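Nuclear import protein MOG1 (Saccharomyces cerevisiae, PDB 1EQ6) binds the small GTPase Ran (yeast GSP1) and takes part in the Ran system that drives nuclear protein import and poly(A)+ mRNA export. Local coordinates at residues A[22-27]-A[36-41]; A[88-93]-A[110-115]; A[147-152]-A[163-168]. All blocks are in the same frame, centred on the assembly; numbering follows the deposited sequence.

Contact 1 of 3, residues A[22-27]-A[36-41]; sequences FIDAST and EVYVNS
F22 lays its ring over N40 in an antiparallel beta hairpin, strands 22-24 and 35-40, which closes one margin of the seven-stranded sheet. The ring meets the asparagine with its face: N40 CB stands 3.8 Å from the F22 ring centroid, a CH-pi contact, while the ring and amide planes lie 41° apart. N40 CG sits anti to the backbone N (chi1 -171°), carrying the amide beyond the phenyl rim, where ND2 binds E56. Two residues along, D24 repeats the pattern from the other strand, its CA lying over the Y38 ring 3.8 Å from the centroid. Both are non-hydrogen-bonded pairs; between them I23 and V39 exchange backbone bonds, and A25 N adds a third to V37 O. F22 packs beside I58 of strand 57-64; V7 and L9 of strand 5-9 pack on Y38. At the loop end of the hairpin a water lies within bonding reach of D24 OD1 and E36 OE1, possibly easing their repulsion, and accepts from V37 N; E36 OE2 accepts from Y10 N. D24 OD1 also closes an Asx turn, taking S26 N at 2.8 Å and S26 OG from the same face of the carboxylate plane.

Contact 2 of 3, residues A[88-93]-A[110-115]; sequences TTKWEA and MEVANK
T88 and E111 join side chain to side chain across an antiparallel hairpin, strands 88-100 and 104-114, whose pairing is broken by two classic beta bulges. Among the backbone bonds, E92 and M110 form a regular hydrogen-bonded pair, with E92 N 2.7 Å from M110 O. Further along, the register slips twice. K90 O accepts from both V112 N and A113 N, the former almost straight at 174°, and A113 O in turn accepts from T89 N and K90 N, both arriving from one face of its carbonyl plane.

The polar side-chain bonds centre on E111. Its first torsion swings CG opposite the main-chain nitrogen (chi1 153°) and the chain runs on extended, bringing E111 OE1 to T88 OG1 at 2.7 Å through the anti lone pair. The second oxygen, E111 OE2, takes N114 ND2 from above the carboxylate plane at 2.9 Å, and that amide also reaches K118 O. With an alanine in place of E111, the T88 hydroxyl would probably lose its acceptor and the N114 amide, having lost its carboxylate partner, be freer to turn.

Most apolar contacts involve K90, E92 and A113 on the other face, with V112 at the bulge beside them. V112 CG2 meets K90 CG at 3.6 Å, V112 CG1 lies near E92 CB, and A113 CB meets K90 CB. W91, on the E111 face, instead turns its indole to helix 71-83, where NE1 binds E80. W91 CB remains with the hairpin, 3.3 Å from M110 O.

Contact 3 of 3, residues A[147-152]-A[163-168]; sequences VPLTKE and PARCHA
R165 reaches from the first turn of helix 164-178 to the end of strand 139-148, and its guanidinium is the centre of the tightly packed part. V147 CG1 lies over the middle of one face, 3.8 Å above the guanidinium plane of R165, while P148 O meets the edge. There R165 NH2 donates to P148 O at 2.8 Å with an N-H...O angle of 151°, the oxygen lying in the guanidinium plane although the donor stands above the carbonyl plane. Trans about its CA-CB bond (chi1 -174°), the chain heads for the strand and then bends at chi3 (61°). The group is held from several directions, for NH2 also forms a salt bridge to E153 and NH1 one to E56, with N55 as a further partner of NH1. E153 and E56 probably balance the charge of this buried arginine.

Packing is looser beside it. C166 SG meets L149 CD2 at 4.0 Å and V147 CG1 only at 4.5 Å, contacts of simple apolar kind. Toward solvent, T150 adds little: T150 CG2 comes no nearer than 4.5 Å to R165 NH2. Its hydroxyl instead caps helix 151-157, and T150 N bonds E153 OE1, the oxygen that salt-bridges R165. The contact thus sits where strand 139-148 gives way to that short helix; V126 of strand 125-134 touches both L149 and C166, so the start of helix 164-178 packs against the sheet.

How the contacts relate
All three contacts reach the same antiparallel sheet, yet they sample it differently. Contacts 1 and 2 are hairpins at its two margins, on opposite sides of the chain's centre with their own centres 27 Å apart; the first is partly buried, the second lies at the surface. Contact 3 is the buried one and joins a central strand to a helix. The chemistry follows: regular pairing with aromatic cover in contact 1, bulged pairing and a carboxylate bridge in contact 2, and a single charged group gripped by carbonyl and acids in contact 3. E56 links contacts 1 and 3, binding both N40 and R165.

Contact 1 of 3, residues A[22-27]-A[36-41]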
loop_
_atom_site.group_PDB
_atom_site.type_symbol
_atom_site.label_atom_id
_atom_site.label_comp_id
_atom_site.label_asym_id
_atom_site.label_seq_id
_atom_site.Cartn_x
_atom_site.Cartn_y
_atom_site.Cartn_z
ATOM N N PHE A 22 4.454 -4.092 13.729
ATOM C CA PHE A 22 4.709 -4.519 12.354
ATOM C C PHE A 22 6.178 -4.878 12.279
ATOM O O PHE A 22 7.047 -4.095 12.668
ATOM C CB PHE A 22 4.377 -3.406 11.352
ATOM C CG PHE A 22 2.948 -3.412 10.911
ATOM C CD1 PHE A 22 1.930 -3.147 11.817
ATOM C CD2 PHE A 22 2.614 -3.729 9.592
ATOM C CE1 PHE A 22 0.607 -3.202 11.421
ATOM C CE2 PHE A 22 1.278 -3.789 9.177
ATOM C CZ PHE A 22 0.274 -3.531 10.073
ATOM N N ILE A 23 6.438 -6.077 11.790
ATOM C CA ILE A 23 7.790 -6.605 11.697
ATOM C C ILE A 23 8.353 -6.537 10.285
ATOM O O ILE A 23 7.637 -6.745 9.313
ATOM C CB ILE A 23 7.795 -8.092 12.174
ATOM C CG1 ILE A 23 7.425 -8.163 13.664
ATOM C CG2 ILE A 23 9.135 -8.758 11.899
ATOM C CD1 ILE A 23 8.042 -7.076 14.557
ATOM N N ASP A 24 9.648 -6.258 10.193
ATOM C CA ASP A 24 10.357 -6.219 8.926
ATOM C C ASP A 24 10.479 -7.693 8.522
ATOM O O ASP A 24 11.146 -8.493 9.213
ATOM C CB ASP A 24 11.722 -5.568 9.166
ATOM C CG ASP A 24 12.674 -5.706 7.993
ATOM O OD1 ASP A 24 12.325 -6.318 6.962
ATOM O OD2 ASP A 24 13.799 -5.187 8.133
ATOM N N ALA A 25 9.805 -8.069 7.433
ATOM C CA ALA A 25 9.822 -9.460 6.992
ATOM C C ALA A 25 11.210 -9.940 6.583
ATOM O O ALA A 25 11.490 -11.146 6.617
ATOM C CB ALA A 25 8.812 -9.671 5.825
ATOM N N SER A 26 12.087 -9.017 6.207
ATOM C CA SER A 26 13.441 -9.422 5.817
ATOM C C SER A 26 14.228 -9.986 7.000
ATOM O O SER A 26 15.268 -10.608 6.814
ATOM C CB SER A 26 14.210 -8.257 5.159
ATOM O OG SER A 26 14.525 -7.210 6.049
ATOM N N THR A 27 13.743 -9.789 8.224
ATOM C CA THR A 27 14.462 -10.347 9.371
ATOM C C THR A 27 14.280 -11.867 9.420
ATOM O O THR A 27 15.003 -12.567 10.133
ATOM C CB THR A 27 13.981 -9.771 10.704
ATOM O OG1 THR A 27 12.622 -10.144 10.921
ATOM C CG2 THR A 27 14.115 -8.259 10.710
ATOM N N GLU A 36 10.919 -3.476 0.486
ATOM C CA GLU A 36 10.971 -3.542 1.940
ATOM C C GLU A 36 9.552 -4.069 2.237
ATOM O O GLU A 36 8.573 -3.620 1.620
ATOM C CB GLU A 36 11.241 -2.178 2.567
ATOM C CG GLU A 36 12.667 -1.693 2.336
ATOM C CD GLU A 36 13.752 -2.493 3.109
ATOM O OE1 GLU A 36 13.489 -3.601 3.647
ATOM O OE2 GLU A 36 14.893 -2.000 3.160
ATOM N N VAL A 37 9.447 -5.038 3.139
ATOM C CA VAL A 37 8.152 -5.666 3.437
ATOM C C VAL A 37 7.980 -5.740 4.938
ATOM O O VAL A 37 8.873 -6.193 5.641
ATOM C CB VAL A 37 8.086 -7.117 2.880
ATOM C CG1 VAL A 37 6.728 -7.775 3.240
ATOM C CG2 VAL A 37 8.330 -7.120 1.323
ATOM N N TYR A 38 6.832 -5.274 5.413
ATOM C CA TYR A 38 6.512 -5.285 6.842
ATOM C C TYR A 38 5.159 -5.925 7.010
ATOM O O TYR A 38 4.232 -5.572 6.285
ATOM C CB TYR A 38 6.482 -3.849 7.408
ATOM C CG TYR A 38 7.857 -3.268 7.673
ATOM C CD1 TYR A 38 8.665 -2.840 6.625
ATOM C CD2 TYR A 38 8.353 -3.164 8.978
ATOM C CE1 TYR A 38 9.935 -2.328 6.859
ATOM C CE2 TYR A 38 9.623 -2.643 9.229
ATOM C CZ TYR A 38 10.409 -2.231 8.159
ATOM O OH TYR A 38 11.679 -1.743 8.372
ATOM N N VAL A 39 5.043 -6.874 7.950
ATOM C CA VAL A 39 3.778 -7.550 8.176
ATOM C C VAL A 39 3.326 -7.358 9.616
ATOM O O VAL A 39 4.146 -7.276 10.538
ATOM C CB VAL A 39 3.871 -9.081 7.866
ATOM C CG1 VAL A 39 4.343 -9.292 6.414
ATOM C CG2 VAL A 39 4.859 -9.770 8.835
ATOM N N ASN A 40 2.018 -7.272 9.793
ATOM C CA ASN A 40 1.430 -7.105 11.121
ATOM C C ASN A 40 1.686 -8.385 11.937
ATOM O O ASN A 40 1.190 -9.455 11.585
ATOM C CB ASN A 40 -0.083 -6.866 10.986
ATOM C CG ASN A 40 -0.725 -6.464 12.308
ATOM O OD1 ASN A 40 -0.285 -6.914 13.368
ATOM N ND2 ASN A 40 -1.750 -5.622 12.254
ATOM N N SER A 41 2.442 -8.277 13.028
ATOM C CA SER A 41 2.731 -9.452 13.854
ATOM C C SER A 41 2.059 -9.382 15.229
ATOM O O SER A 41 2.437 -10.110 16.147
ATOM C CB SER A 41 4.249 -9.619 14.023
ATOM O OG SER A 41 4.822 -8.459 14.626
HETATM O O HOH W 1 11.890 -5.570 4.367
HETATM O O HOH W 2 15.935 -5.257 4.591
#

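Contact 2 of 3, residues A[88-93]-A[110-115]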
loop_
_atom_site.group_PDB
_atom_site.type_symbol
_atom_site.label_atom_id
_atom_site.label_comp_id
_atom_site.label_asym_id
_atom_site.label_seq_id
_atom_site.Cartn_x
_atom_site.Cartn_y
_atom_site.Cartn_z
ATOM N N THR A 88 -7.066 -10.372 -11.236
ATOM C CA THR A 88 -8.014 -9.258 -11.358
ATOM C C THR A 88 -8.094 -8.715 -12.775
ATOM O O THR A 88 -7.068 -8.412 -13.403
ATOM C CB THR A 88 -7.612 -8.130 -10.414
ATOM O OG1 THR A 88 -7.679 -8.622 -9.081
ATOM C CG2 THR A 88 -8.539 -6.922 -10.575
ATOM N N THR A 89 -9.312 -8.579 -13.285
ATOM C CA THR A 89 -9.516 -8.032 -14.626
ATOM C C THR A 89 -10.125 -6.617 -14.576
ATOM O O THR A 89 -10.021 -5.851 -15.532
ATOM C CB THR A 89 -10.432 -8.941 -15.469
ATOM O OG1 THR A 89 -11.627 -9.202 -14.747
ATOM C CG2 THR A 89 -9.745 -10.284 -15.749
ATOM N N LYS A 90 -10.763 -6.271 -13.467
ATOM C CA LYS A 90 -11.343 -4.943 -13.329
ATOM C C LYS A 90 -11.297 -4.588 -11.862
ATOM O O LYS A 90 -11.619 -5.412 -11.010
ATOM C CB LYS A 90 -12.792 -4.947 -13.849
ATOM C CG LYS A 90 -13.534 -3.608 -13.811
ATOM C CD LYS A 90 -14.879 -3.714 -14.597
ATOM C CE LYS A 90 -15.744 -2.468 -14.461
ATOM N NZ LYS A 90 -14.974 -1.254 -14.841
ATOM N N TRP A 91 -10.879 -3.368 -11.558
ATOM C CA TRP A 91 -10.835 -2.960 -10.163
ATOM C C TRP A 91 -11.477 -1.581 -9.996
ATOM O O TRP A 91 -11.680 -0.856 -10.949
ATOM C CB TRP A 91 -9.398 -2.931 -9.656
ATOM C CG TRP A 91 -8.444 -2.162 -10.520
ATOM C CD1 TRP A 91 -7.714 -2.640 -11.571
ATOM C CD2 TRP A 91 -8.082 -0.784 -10.370
ATOM N NE1 TRP A 91 -6.912 -1.643 -12.085
ATOM C CE2 TRP A 91 -7.117 -0.495 -11.361
ATOM C CE3 TRP A 91 -8.469 0.232 -9.480
ATOM C CZ2 TRP A 91 -6.536 0.781 -11.497
ATOM C CZ3 TRP A 91 -7.889 1.500 -9.616
ATOM C CH2 TRP A 91 -6.934 1.757 -10.613
ATOM N N GLU A 92 -11.774 -1.225 -8.760
ATOM C CA GLU A 92 -12.402 0.045 -8.484
ATOM C C GLU A 92 -11.637 0.813 -7.395
ATOM O O GLU A 92 -11.094 0.217 -6.457
ATOM C CB GLU A 92 -13.850 -0.249 -8.058
ATOM C CG GLU A 92 -14.583 0.832 -7.325
ATOM C CD GLU A 92 -16.084 0.548 -7.267
ATOM O OE1 GLU A 92 -16.806 1.227 -6.500
ATOM O OE2 GLU A 92 -16.538 -0.346 -8.013
ATOM N N ALA A 93 -11.563 2.130 -7.542
ATOM C CA ALA A 93 -10.921 2.929 -6.513
ATOM C C ALA A 93 -11.992 3.358 -5.535
ATOM O O ALA A 93 -12.904 4.105 -5.903
ATOM C CB ALA A 93 -10.258 4.130 -7.096
ATOM N N MET A 110 -9.959 -1.990 -5.027
ATOM C CA MET A 110 -10.601 -3.276 -4.800
ATOM C C MET A 110 -10.954 -3.979 -6.110
ATOM O O MET A 110 -11.442 -3.347 -7.048
ATOM C CB MET A 110 -11.873 -3.058 -3.971
ATOM C CG MET A 110 -12.568 -4.312 -3.544
ATOM S SD MET A 110 -13.968 -3.864 -2.456
ATOM C CE MET A 110 -14.867 -2.807 -3.501
ATOM N N GLU A 111 -10.694 -5.280 -6.168
ATOM C CA GLU A 111 -11.037 -6.044 -7.362
ATOM C C GLU A 111 -12.561 -6.089 -7.465
ATOM O O GLU A 111 -13.228 -6.198 -6.451
ATOM C CB GLU A 111 -10.563 -7.504 -7.239
ATOM C CG GLU A 111 -11.427 -8.460 -8.076
ATOM C CD GLU A 111 -10.965 -9.896 -8.008
ATOM O OE1 GLU A 111 -9.797 -10.144 -8.333
ATOM O OE2 GLU A 111 -11.772 -10.774 -7.635
ATOM N N VAL A 112 -13.102 -5.973 -8.672
ATOM C CA VAL A 112 -14.543 -6.157 -8.847
ATOM C C VAL A 112 -14.810 -7.284 -9.872
ATOM O O VAL A 112 -15.924 -7.806 -9.962
ATOM C CB VAL A 112 -15.264 -4.872 -9.273
ATOM C CG1 VAL A 112 -15.308 -3.890 -8.072
ATOM C CG2 VAL A 112 -14.567 -4.250 -10.471
ATOM N N ALA A 113 -13.789 -7.663 -10.643
ATOM C CA ALA A 113 -13.954 -8.757 -11.598
ATOM C C ALA A 113 -12.627 -9.487 -11.764
ATOM O O ALA A 113 -11.544 -8.874 -11.650
ATOM C CB ALA A 113 -14.441 -8.226 -12.962
ATOM N N ASN A 114 -12.694 -10.797 -11.995
ATOM C CA ASN A 114 -11.465 -11.549 -12.205
ATOM C C ASN A 114 -11.638 -12.416 -13.440
ATOM O O ASN A 114 -12.748 -12.568 -13.955
ATOM C CB ASN A 114 -11.063 -12.375 -10.957
ATOM C CG ASN A 114 -12.165 -13.271 -10.455
ATOM O OD1 ASN A 114 -12.706 -14.072 -11.200
ATOM N ND2 ASN A 114 -12.506 -13.141 -9.173
ATOM N N LYS A 115 -10.547 -12.987 -13.924
ATOM C CA LYS A 115 -10.607 -13.778 -15.143
ATOM C C LYS A 115 -11.436 -15.065 -15.094
ATOM O O LYS A 115 -11.743 -15.654 -16.141
ATOM C CB LYS A 115 -9.185 -14.100 -15.596
ATOM C CG LYS A 115 -8.466 -15.135 -14.744
ATOM C CD LYS A 115 -7.145 -15.516 -15.410
ATOM C CE LYS A 115 -7.374 -16.052 -16.835
ATOM N NZ LYS A 115 -6.068 -16.449 -17.493
HETATM O O HOH W 3 -13.405 -10.439 -16.566
#

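Contact 3 of 3, residues A[147-152]-A[163-168]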
loop_
_atom_site.group_PDB
_atom_site.type_symbol
_atom_site.label_atom_id
_atom_site.label_comp_id
_atom_site.label_asym_id
_atom_site.label_seq_id
_atom_site.Cartn_x
_atom_site.Cartn_y
_atom_site.Cartn_z
ATOM N N VAL A 147 -5.090 -5.383 2.702
ATOM C CA VAL A 147 -6.072 -5.471 3.784
ATOM C C VAL A 147 -7.072 -6.608 3.524
ATOM O O VAL A 147 -8.097 -6.379 2.879
ATOM C CB VAL A 147 -6.860 -4.132 3.892
ATOM C CG1 VAL A 147 -7.730 -4.095 5.216
ATOM C CG2 VAL A 147 -5.856 -2.959 3.888
ATOM N N PRO A 148 -6.774 -7.848 3.986
ATOM C CA PRO A 148 -7.716 -8.964 3.765
ATOM C C PRO A 148 -8.946 -8.692 4.638
ATOM O O PRO A 148 -8.829 -8.669 5.863
ATOM C CB PRO A 148 -6.949 -10.190 4.273
ATOM C CG PRO A 148 -5.466 -9.762 4.163
ATOM C CD PRO A 148 -5.546 -8.328 4.650
ATOM N N LEU A 149 -10.104 -8.509 4.016
ATOM C CA LEU A 149 -11.336 -8.181 4.751
ATOM C C LEU A 149 -12.041 -9.347 5.431
ATOM O O LEU A 149 -12.013 -10.476 4.934
ATOM C CB LEU A 149 -12.338 -7.498 3.810
ATOM C CG LEU A 149 -11.847 -6.273 3.011
ATOM C CD1 LEU A 149 -13.022 -5.559 2.339
ATOM C CD2 LEU A 149 -11.148 -5.295 3.948
ATOM N N THR A 150 -12.687 -9.061 6.568
ATOM C CA THR A 150 -13.458 -10.070 7.296
ATOM C C THR A 150 -14.777 -10.128 6.533
ATOM O O THR A 150 -15.016 -9.287 5.669
ATOM C CB THR A 150 -13.803 -9.614 8.752
ATOM O OG1 THR A 150 -14.593 -8.418 8.690
ATOM C CG2 THR A 150 -12.543 -9.354 9.568
ATOM N N LYS A 151 -15.648 -11.082 6.862
ATOM C CA LYS A 151 -16.941 -11.181 6.186
ATOM C C LYS A 151 -17.793 -9.914 6.287
ATOM O O LYS A 151 -18.467 -9.537 5.334
ATOM C CB LYS A 151 -17.730 -12.384 6.726
ATOM C CG LYS A 151 -19.109 -12.556 6.110
ATOM C CD LYS A 151 -19.802 -13.822 6.628
ATOM C CE LYS A 151 -21.131 -14.069 5.894
ATOM N NZ LYS A 151 -21.785 -15.352 6.313
ATOM N N GLU A 152 -17.752 -9.236 7.427
ATOM C CA GLU A 152 -18.563 -8.027 7.602
ATOM C C GLU A 152 -18.037 -6.863 6.785
ATOM O O GLU A 152 -18.801 -6.105 6.185
ATOM C CB GLU A 152 -18.617 -7.625 9.080
ATOM C CG GLU A 152 -18.866 -8.797 10.020
ATOM C CD GLU A 152 -17.600 -9.590 10.316
ATOM O OE1 GLU A 152 -16.788 -9.124 11.148
ATOM O OE2 GLU A 152 -17.407 -10.667 9.717
ATOM N N PRO A 163 -15.229 0.306 4.953
ATOM C CA PRO A 163 -14.971 -0.224 6.298
ATOM C C PRO A 163 -14.063 0.678 7.123
ATOM O O PRO A 163 -13.114 1.275 6.599
ATOM C CB PRO A 163 -14.334 -1.588 6.021
ATOM C CG PRO A 163 -14.921 -1.975 4.712
ATOM C CD PRO A 163 -14.892 -0.690 3.921
ATOM N N ALA A 164 -14.356 0.793 8.414
ATOM C CA ALA A 164 -13.535 1.625 9.298
ATOM C C ALA A 164 -12.031 1.317 9.220
ATOM O O ALA A 164 -11.192 2.232 9.220
ATOM C CB ALA A 164 -14.002 1.471 10.741
ATOM N N ARG A 165 -11.690 0.035 9.187
ATOM C CA ARG A 165 -10.280 -0.353 9.135
ATOM C C ARG A 165 -9.656 0.129 7.814
ATOM O O ARG A 165 -8.467 0.407 7.760
ATOM C CB ARG A 165 -10.147 -1.883 9.275
ATOM C CG ARG A 165 -8.693 -2.381 9.376
ATOM C CD ARG A 165 -8.613 -3.811 9.937
ATOM N NE ARG A 165 -9.302 -4.812 9.111
ATOM C CZ ARG A 165 -8.693 -5.815 8.477
ATOM N NH1 ARG A 165 -7.378 -5.950 8.560
ATOM N NH2 ARG A 165 -9.410 -6.702 7.802
ATOM N N CYS A 166 -10.443 0.204 6.748
ATOM C CA CYS A 166 -9.896 0.694 5.473
ATOM C C CYS A 166 -9.587 2.189 5.602
ATOM O O CYS A 166 -8.611 2.703 5.029
ATOM C CB CYS A 166 -10.874 0.437 4.323
ATOM S SG CYS A 166 -10.956 -1.316 3.848
ATOM N N HIS A 167 -10.419 2.889 6.369
ATOM C CA HIS A 167 -10.186 4.318 6.586
ATOM C C HIS A 167 -8.890 4.477 7.369
ATOM O O HIS A 167 -8.093 5.364 7.087
ATOM C CB HIS A 167 -11.370 4.948 7.348
ATOM C CG HIS A 167 -11.272 6.437 7.493
ATOM N ND1 HIS A 167 -10.370 7.048 8.336
ATOM C CD2 HIS A 167 -11.927 7.438 6.857
ATOM C CE1 HIS A 167 -10.467 8.361 8.209
ATOM N NE2 HIS A 167 -11.402 8.624 7.317
ATOM N N ALA A 168 -8.671 3.610 8.354
ATOM C CA ALA A 168 -7.449 3.670 9.155
ATOM C C ALA A 168 -6.236 3.350 8.285
ATOM O O ALA A 168 -5.189 3.975 8.413
ATOM C CB ALA A 168 -7.518 2.681 10.299
#